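Local coordinates for phospholipase C-beta (PLC-beta) (Sepia officinalis, PDB 3QR0), which belongs to the multidomain phospholipase C-beta family, with PH, EF-hand-like and C2 domains around a TIM-barrel core, and carries a bound calcium ion, at residues M325-A330 with L456-L462; Q567-P573 with C593-N599. One frame throughout, in Å; residues are numbered along the deposited sequence.

How the contacts relate
The centres of the two contacts lie about 17 Å apart, on the same side of the chain's centre, and follow one another along the chain: contact 1, in the X domain, closes before contact 2, in the Y domain, opens. X and Y together make the TIM-type barrel. Contact 1 pairs the loop before strand 332-334 with the loop before strand 466-469; contact 2 pairs neighbouring parallel strands, 569-572 and 595-596. They meet directly. Gln594 NE2 probably donates a hydrogen bond to Ala330 O at 3.0 Å, and Leu456 CD1 packs on Ile568 CD1 at 3.9 Å, so the X and Y parts are joined here by a side-chain-to-backbone hydrogen bond and by apolar packing.

Contact 1 of 2, residues M325-A330 with L456-L462; sequences MKLTLA and LPTPYDL
Lys326 lays its long side chain over one face of the Tyr460 ring: chi1 is m and the remaining chi angles are t, CE sits 3.9 Å from the ring centroid in a CH-pi contact, and NZ lies 4.6 Å from it in a cation-pi interaction. The two loops are held by two backbone hydrogen bonds, Tyr460 N to Met325 O (3.1 Å) and Leu329 N to Pro457 O (3.1 Å), with Thr328 and Thr458 nearest between them (CA-CA 4.6 Å). Residues 459-461 have helical phi/psi, and 329-330 begin a 3-10 segment. Apolar packing lies beneath: Met325, m at all three chi angles, brings CE to 3.8 Å from Pro459 CB, while Leu329 CD2 reaches Pro459 CG at 4.2 Å. One water links Thr328 OG1 (2.7 Å) and Leu456 N (3.2 Å). Thr458 N gives a hydrogen bond to Asp461 OD2 at 3.1 Å, and Thr458 OG1 (chi1 p) accepts from Asp461 N at 3.0 Å, the latter an ST motif in the loop leading toward barrel strand 466-469.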
ATOM      1  N   MET A 325       5.167  14.172  13.346  1.00 25.21           N
ATOM      2  CA  MET A 325       6.450  13.689  12.833  1.00 25.05           C
ATOM      3  C   MET A 325       7.641  14.260  13.600  1.00 25.27           C
ATOM      4  O   MET A 325       8.786  14.154  13.150  1.00 25.28           O
ATOM      5  CB  MET A 325       6.584  14.047  11.346  1.00 24.91           C
ATOM      6  CG  MET A 325       5.464  13.496  10.463  1.00 24.87           C
ATOM      7  SD  MET A 325       5.243  11.711  10.647  1.00 25.62           S
ATOM      8  CE  MET A 325       6.791  11.096   9.996  1.00 24.03           C
ATOM      9  N   LYS A 326       7.380  14.856  14.760  1.00 25.68           N
ATOM     10  CA  LYS A 326       8.415  15.547  15.525  1.00 26.21           C
ATOM     11  C   LYS A 326       8.738  14.862  16.859  1.00 26.06           C
ATOM     12  O   LYS A 326       9.068  15.520  17.840  1.00 26.04           O
ATOM     13  CB  LYS A 326       8.003  17.007  15.738  1.00 27.12           C
ATOM     14  CG  LYS A 326       7.751  17.761  14.434  1.00 28.04           C
ATOM     15  CD  LYS A 326       7.270  19.183  14.691  1.00 30.58           C
ATOM     16  CE  LYS A 326       6.996  19.914  13.385  1.00 31.76           C
ATOM     17  NZ  LYS A 326       6.924  21.394  13.576  1.00 33.37           N
ATOM     18  N   LEU A 327       8.662  13.532  16.879  1.00 25.37           N
ATOM     19  CA  LEU A 327       9.154  12.749  18.009  1.00 25.28           C
ATOM     20  C   LEU A 327      10.397  11.971  17.581  1.00 24.88           C
ATOM     21  O   LEU A 327      10.707  11.890  16.392  1.00 23.82           O
ATOM     22  CB  LEU A 327       8.065  11.800  18.515  1.00 25.35           C
ATOM     23  CG  LEU A 327       6.801  12.511  19.030  1.00 26.50           C
ATOM     24  CD1 LEU A 327       5.723  11.508  19.395  1.00 28.41           C
ATOM     25  CD2 LEU A 327       7.129  13.416  20.219  1.00 27.48           C
ATOM     26  N   THR A 328      11.114  11.417  18.554  1.00 24.87           N
ATOM     27  CA  THR A 328      12.296  10.607  18.280  1.00 25.10           C
ATOM     28  C   THR A 328      12.010   9.489  17.259  1.00 23.97           C
ATOM     29  O   THR A 328      10.919   8.924  17.258  1.00 23.28           O
ATOM     30  CB  THR A 328      12.847   9.984  19.580  1.00 25.37           C
ATOM     31  OG1 THR A 328      13.942   9.116  19.272  1.00 26.23           O
ATOM     32  CG2 THR A 328      11.761   9.177  20.309  1.00 25.91           C
ATOM     33  N   LEU A 329      12.983   9.186  16.395  1.00 23.88           N
ATOM     34  CA  LEU A 329      12.867   8.078  15.414  1.00 23.58           C
ATOM     35  C   LEU A 329      12.364   6.767  16.017  1.00 22.98           C
ATOM     36  O   LEU A 329      11.640   6.009  15.361  1.00 22.69           O
ATOM     37  CB  LEU A 329      14.214   7.784  14.734  1.00 24.19           C
ATOM     38  CG  LEU A 329      14.525   8.444  13.387  1.00 25.44           C
ATOM     39  CD1 LEU A 329      15.956   8.100  12.954  1.00 26.03           C
ATOM     40  CD2 LEU A 329      13.533   8.004  12.321  1.00 26.42           C
ATOM     41  N   ALA A 330      12.783   6.489  17.248  1.00 22.99           N
ATOM     42  CA  ALA A 330      12.384   5.271  17.957  1.00 22.95           C
ATOM     43  C   ALA A 330      10.863   5.165  18.172  1.00 22.39           C
ATOM     44  O   ALA A 330      10.359   4.085  18.451  1.00 22.61           O
ATOM     45  CB  ALA A 330      13.122   5.178  19.306  1.00 23.49           C
ATOM     46  N   LEU A 456      17.406  10.363  19.740  1.00 25.84           N
ATOM     47  CA  LEU A 456      17.559  10.411  18.294  1.00 25.54           C
ATOM     48  C   LEU A 456      16.787  11.605  17.746  1.00 25.29           C
ATOM     49  O   LEU A 456      15.784  12.004  18.339  1.00 25.28           O
ATOM     50  CB  LEU A 456      17.027   9.129  17.653  1.00 24.99           C
ATOM     51  CG  LEU A 456      17.755   7.837  18.002  1.00 25.21           C
ATOM     52  CD1 LEU A 456      16.873   6.614  17.714  1.00 24.23           C
ATOM     53  CD2 LEU A 456      19.071   7.754  17.254  1.00 24.64           C
ATOM     54  N   PRO A 457      17.247  12.180  16.616  1.00 25.06           N
ATOM     55  CA  PRO A 457      16.466  13.213  15.933  1.00 24.74           C
ATOM     56  C   PRO A 457      15.100  12.696  15.486  1.00 23.90           C
ATOM     57  O   PRO A 457      14.845  11.493  15.547  1.00 22.86           O
ATOM     58  CB  PRO A 457      17.323  13.560  14.707  1.00 25.03           C
ATOM     59  CG  PRO A 457      18.689  13.097  15.031  1.00 25.68           C
ATOM     60  CD  PRO A 457      18.521  11.908  15.926  1.00 25.54           C
ATOM     61  N   THR A 458      14.240  13.604  15.039  1.00 23.99           N
ATOM     62  CA  THR A 458      12.888  13.249  14.594  1.00 23.61           C
ATOM     63  C   THR A 458      12.874  13.038  13.086  1.00 23.23           C
ATOM     64  O   THR A 458      13.755  13.538  12.387  1.00 24.00           O
ATOM     65  CB  THR A 458      11.874  14.356  14.934  1.00 23.72           C
ATOM     66  OG1 THR A 458      12.048  15.462  14.037  1.00 24.37           O
ATOM     67  CG2 THR A 458      12.054  14.841  16.384  1.00 24.49           C
ATOM     68  N   PRO A 459      11.875  12.306  12.569  1.00 22.67           N
ATOM     69  CA  PRO A 459      11.796  12.200  11.114  1.00 22.80           C
ATOM     70  C   PRO A 459      11.732  13.575  10.434  1.00 23.32           C
ATOM     71  O   PRO A 459      12.314  13.766   9.362  1.00 23.09           O
ATOM     72  CB  PRO A 459      10.502  11.406  10.884  1.00 22.24           C
ATOM     73  CG  PRO A 459      10.302  10.624  12.140  1.00 22.13           C
ATOM     74  CD  PRO A 459      10.843  11.494  13.243  1.00 22.17           C
ATOM     75  N   TYR A 460      11.051  14.521  11.075  1.00 24.21           N
ATOM     76  CA  TYR A 460      10.935  15.882  10.560  1.00 25.24           C
ATOM     77  C   TYR A 460      12.311  16.559  10.444  1.00 25.89           C
ATOM     78  O   TYR A 460      12.592  17.242   9.457  1.00 25.85           O
ATOM     79  CB  TYR A 460       9.998  16.707  11.448  1.00 25.77           C
ATOM     80  CG  TYR A 460       9.602  18.034  10.844  1.00 27.56           C
ATOM     81  CD1 TYR A 460       8.585  18.111   9.894  1.00 29.15           C
ATOM     82  CD2 TYR A 460      10.243  19.206  11.214  1.00 30.69           C
ATOM     83  CE1 TYR A 460       8.220  19.329   9.329  1.00 30.69           C
ATOM     84  CE2 TYR A 460       9.880  20.431  10.657  1.00 32.10           C
ATOM     85  CZ  TYR A 460       8.870  20.477   9.715  1.00 31.41           C
ATOM     86  OH  TYR A 460       8.510  21.681   9.158  1.00 34.93           O
ATOM     87  N   ASP A 461      13.170  16.344  11.441  1.00 26.34           N
ATOM     88  CA  ASP A 461      14.529  16.895  11.415  1.00 27.18           C
ATOM     89  C   ASP A 461      15.314  16.368  10.226  1.00 26.82           C
ATOM     90  O   ASP A 461      16.187  17.059   9.709  1.00 26.88           O
ATOM     91  CB  ASP A 461      15.315  16.524  12.682  1.00 27.75           C
ATOM     92  CG  ASP A 461      14.759  17.159  13.936  1.00 29.26           C
ATOM     93  OD1 ASP A 461      14.116  18.231  13.847  1.00 30.62           O
ATOM     94  OD2 ASP A 461      14.984  16.573  15.023  1.00 30.82           O
ATOM     95  N   LEU A 462      15.005  15.140   9.807  1.00 25.77           N
ATOM     96  CA  LEU A 462      15.812  14.426   8.831  1.00 25.59           C
ATOM     97  C   LEU A 462      15.111  14.208   7.488  1.00 24.98           C
ATOM     98  O   LEU A 462      15.461  13.295   6.753  1.00 24.02           O
ATOM     99  CB  LEU A 462      16.243  13.085   9.428  1.00 25.36           C
ATOM    100  CG  LEU A 462      17.145  13.171  10.665  1.00 26.06           C
ATOM    101  CD1 LEU A 462      17.511  11.785  11.150  1.00 26.30           C
ATOM    102  CD2 LEU A 462      18.399  13.977  10.368  1.00 27.46           C
TER
HETATM  103  O   HOH W   1      15.635   8.074  21.128  1.00 23.37           O

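Contact 2 of 2, residues Q567-P573 with C593-N599; sequences QITRIYP and CQLVALN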
ATOM      1  N   GLN A 567      15.603   3.224  21.700  1.00 24.84           N
ATOM      2  CA  GLN A 567      16.503   2.678  20.688  1.00 24.61           C
ATOM      3  C   GLN A 567      15.735   1.923  19.614  1.00 23.73           C
ATOM      4  O   GLN A 567      14.566   1.592  19.782  1.00 23.14           O
ATOM      5  CB  GLN A 567      17.553   1.774  21.336  1.00 25.07           C
ATOM      6  CG  GLN A 567      18.530   2.549  22.217  1.00 26.51           C
ATOM      7  CD  GLN A 567      19.522   1.661  22.926  1.00 27.43           C
ATOM      8  OE1 GLN A 567      19.438   1.469  24.136  1.00 27.34           O
ATOM      9  NE2 GLN A 567      20.474   1.108  22.175  1.00 28.28           N
ATOM     10  N   ILE A 568      16.416   1.659  18.507  1.00 23.53           N
ATOM     11  CA  ILE A 568      15.799   1.026  17.350  1.00 23.01           C
ATOM     12  C   ILE A 568      16.173  -0.449  17.247  1.00 22.85           C
ATOM     13  O   ILE A 568      17.334  -0.813  17.446  1.00 22.73           O
ATOM     14  CB  ILE A 568      16.215   1.754  16.054  1.00 22.93           C
ATOM     15  CG1 ILE A 568      15.548   3.132  16.009  1.00 23.74           C
ATOM     16  CG2 ILE A 568      15.838   0.925  14.824  1.00 22.89           C
ATOM     17  CD1 ILE A 568      16.074   4.041  14.941  1.00 24.76           C
ATOM     18  N   THR A 569      15.180  -1.281  16.928  1.00 22.32           N
ATOM     19  CA  THR A 569      15.405  -2.671  16.555  1.00 21.99           C
ATOM     20  C   THR A 569      15.006  -2.874  15.102  1.00 21.27           C
ATOM     21  O   THR A 569      13.925  -2.452  14.673  1.00 20.47           O
ATOM     22  CB  THR A 569      14.570  -3.655  17.402  1.00 22.48           C
ATOM     23  OG1 THR A 569      14.709  -3.342  18.784  1.00 24.04           O
ATOM     24  CG2 THR A 569      15.033  -5.105  17.177  1.00 22.19           C
ATOM     25  N   ARG A 570      15.890  -3.512  14.350  1.00 20.84           N
ATOM     26  CA  ARG A 570      15.556  -4.019  13.029  1.00 20.45           C
ATOM     27  C   ARG A 570      15.426  -5.536  13.121  1.00 19.93           C
ATOM     28  O   ARG A 570      16.205  -6.187  13.809  1.00 20.34           O
ATOM     29  CB  ARG A 570      16.635  -3.630  12.016  1.00 20.48           C
ATOM     30  CG  ARG A 570      16.405  -4.163  10.608  1.00 20.96           C
ATOM     31  CD  ARG A 570      17.364  -3.515   9.609  1.00 22.60           C
ATOM     32  NE  ARG A 570      17.140  -4.025   8.258  1.00 23.42           N
ATOM     33  CZ  ARG A 570      17.662  -5.149   7.764  1.00 24.44           C
ATOM     34  NH1 ARG A 570      18.474  -5.910   8.492  1.00 24.20           N
ATOM     35  NH2 ARG A 570      17.374  -5.511   6.515  1.00 25.33           N
ATOM     36  N   ILE A 571      14.444  -6.088  12.418  1.00 19.48           N
ATOM     37  CA  ILE A 571      14.213  -7.530  12.383  1.00 19.35           C
ATOM     38  C   ILE A 571      14.320  -7.971  10.934  1.00 19.28           C
ATOM     39  O   ILE A 571      13.918  -7.231  10.038  1.00 19.32           O
ATOM     40  CB  ILE A 571      12.802  -7.888  12.898  1.00 19.23           C
ATOM     41  CG1 ILE A 571      12.490  -7.152  14.207  1.00 19.23           C
ATOM     42  CG2 ILE A 571      12.651  -9.410  13.049  1.00 19.45           C
ATOM     43  CD1 ILE A 571      13.183  -7.717  15.429  1.00 18.35           C
ATOM     44  N   TYR A 572      14.873  -9.157  10.685  1.00 19.52           N
ATOM     45  CA  TYR A 572      14.888  -9.696   9.324  1.00 19.54           C
ATOM     46  C   TYR A 572      14.701 -11.214   9.310  1.00 20.19           C
ATOM     47  O   TYR A 572      15.021 -11.890  10.294  1.00 19.99           O
ATOM     48  CB  TYR A 572      16.162  -9.270   8.577  1.00 19.73           C
ATOM     49  CG  TYR A 572      17.442  -9.756   9.193  1.00 20.16           C
ATOM     50  CD1 TYR A 572      18.017 -10.950   8.778  1.00 21.39           C
ATOM     51  CD2 TYR A 572      18.091  -9.019  10.185  1.00 20.82           C
ATOM     52  CE1 TYR A 572      19.192 -11.410   9.334  1.00 21.52           C
ATOM     53  CE2 TYR A 572      19.279  -9.472  10.750  1.00 20.77           C
ATOM     54  CZ  TYR A 572      19.823 -10.671  10.319  1.00 21.72           C
ATOM     55  OH  TYR A 572      21.000 -11.150  10.856  1.00 22.12           O
ATOM     56  N   PRO A 573      14.163 -11.754   8.197  1.00 20.40           N
ATOM     57  CA  PRO A 573      13.829 -13.177   8.171  1.00 21.10           C
ATOM     58  C   PRO A 573      15.042 -14.104   8.241  1.00 21.91           C
ATOM     59  O   PRO A 573      16.110 -13.781   7.729  1.00 21.57           O
ATOM     60  CB  PRO A 573      13.079 -13.354   6.837  1.00 20.98           C
ATOM     61  CG  PRO A 573      13.397 -12.152   6.031  1.00 20.78           C
ATOM     62  CD  PRO A 573      13.681 -11.047   7.000  1.00 20.07           C
ATOM     63  N   CYS A 593       9.105  -2.791  17.829  1.00 21.36           N
ATOM     64  CA  CYS A 593      10.210  -2.813  16.854  1.00 21.74           C
ATOM     65  C   CYS A 593       9.852  -1.933  15.667  1.00 20.79           C
ATOM     66  O   CYS A 593       8.730  -1.981  15.178  1.00 20.72           O
ATOM     67  CB  CYS A 593      10.516  -4.235  16.355  1.00 21.52           C
ATOM     68  SG  CYS A 593      10.982  -5.395  17.654  1.00 25.07           S
ATOM     69  N   GLN A 594      10.816  -1.144  15.208  1.00 20.52           N
ATOM     70  CA  GLN A 594      10.561  -0.100  14.223  1.00 20.18           C
ATOM     71  C   GLN A 594      10.834  -0.540  12.790  1.00 19.94           C
ATOM     72  O   GLN A 594      10.078  -0.191  11.878  1.00 19.73           O
ATOM     73  CB  GLN A 594      11.397   1.141  14.527  1.00 20.23           C
ATOM     74  CG  GLN A 594      11.184   1.701  15.921  1.00 20.64           C
ATOM     75  CD  GLN A 594      12.094   1.058  16.956  1.00 20.21           C
ATOM     76  OE1 GLN A 594      12.740   0.042  16.693  1.00 19.10           O
ATOM     77  NE2 GLN A 594      12.153   1.656  18.130  1.00 18.91           N
ATOM     78  N   LEU A 595      11.913  -1.293  12.596  1.00 19.90           N
ATOM     79  CA  LEU A 595      12.361  -1.672  11.261  1.00 19.93           C
ATOM     80  C   LEU A 595      12.121  -3.166  11.042  1.00 20.02           C
ATOM     81  O   LEU A 595      13.043  -3.974  11.109  1.00 20.29           O
ATOM     82  CB  LEU A 595      13.840  -1.314  11.074  1.00 20.30           C
ATOM     83  CG  LEU A 595      14.221   0.169  11.178  1.00 21.01           C
ATOM     84  CD1 LEU A 595      15.747   0.342  11.227  1.00 21.25           C
ATOM     85  CD2 LEU A 595      13.637   0.963  10.028  1.00 21.29           C
ATOM     86  N   VAL A 596      10.863  -3.519  10.786  1.00 19.48           N
ATOM     87  CA  VAL A 596      10.468  -4.907  10.621  1.00 19.66           C
ATOM     88  C   VAL A 596      10.554  -5.271   9.129  1.00 19.36           C
ATOM     89  O   VAL A 596       9.591  -5.110   8.377  1.00 19.02           O
ATOM     90  CB  VAL A 596       9.067  -5.134  11.213  1.00 19.53           C
ATOM     91  CG1 VAL A 596       8.659  -6.596  11.103  1.00 19.99           C
ATOM     92  CG2 VAL A 596       9.056  -4.699  12.663  1.00 20.08           C
ATOM     93  N   ALA A 597      11.728  -5.756   8.727  1.00 19.36           N
ATOM     94  CA  ALA A 597      12.076  -5.953   7.313  1.00 19.55           C
ATOM     95  C   ALA A 597      11.392  -7.155   6.655  1.00 19.53           C
ATOM     96  O   ALA A 597      11.391  -8.270   7.186  1.00 19.92           O
ATOM     97  CB  ALA A 597      13.585  -6.066   7.150  1.00 19.57           C
ATOM     98  N   LEU A 598      10.818  -6.914   5.483  1.00 19.59           N
ATOM     99  CA  LEU A 598      10.082  -7.937   4.758  1.00 19.62           C
ATOM    100  C   LEU A 598      10.630  -8.091   3.350  1.00 19.82           C
ATOM    101  O   LEU A 598      11.204  -7.160   2.783  1.00 19.91           O
ATOM    102  CB  LEU A 598       8.596  -7.575   4.706  1.00 19.71           C
ATOM    103  CG  LEU A 598       7.921  -7.374   6.068  1.00 20.54           C
ATOM    104  CD1 LEU A 598       6.555  -6.727   5.904  1.00 22.37           C
ATOM    105  CD2 LEU A 598       7.816  -8.705   6.802  1.00 21.19           C
ATOM    106  N   ASN A 599      10.440  -9.274   2.785  1.00 19.84           N
ATOM    107  CA  ASN A 599      10.763  -9.516   1.392  1.00 19.86           C
ATOM    108  C   ASN A 599       9.652  -8.962   0.504  1.00 19.45           C
ATOM    109  O   ASN A 599       8.587  -9.565   0.394  1.00 19.40           O
ATOM    110  CB  ASN A 599      10.965 -11.011   1.153  1.00 20.10           C
ATOM    111  CG  ASN A 599      12.168 -11.553   1.893  1.00 20.71           C
ATOM    112  OD1 ASN A 599      13.261 -10.997   1.811  1.00 20.45           O
ATOM    113  ND2 ASN A 599      11.974 -12.639   2.622  1.00 20.63           N
TER
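This is the parallel strand pair of a beta-alpha-beta unit in the TIM-type barrel, with helix 586-589 in the connection. Leu595 N to Thr569 O (3.1 Å), Ile571 N to Leu595 O (2.9 Å) and Ala597 N to Ile571 O (2.9 Å) set the register. On the face of Arg570 and Leu595, the Leu595 side chain fills the hollow between Ile568 and Arg570 of the adjacent segment: CD1 meets Ile568 CG2 at 3.6 Å and CB lies 3.8 Å from Arg570 CB. The Arg570 guanidinium continues past Ala597 to Ser543 and to Glu368, a calcium ligand. On the face of Ile571 and Val596, Ile571 CD1 nestles against Cys593 SG (3.9 Å), and Tyr588 of helix 586-589 touches all three. Farther along, Pro573 CG rests 3.7 Å from Asn599 ND2, while Asn599 OD1 is hydrogen-bonded to His338. At the other end Gln594 folds back, chi2 p, so that its amide clasps the neighbouring backbone: NE2 to Gln567 O at 2.9 Å, OE1 from Thr569 N at 2.8 Å.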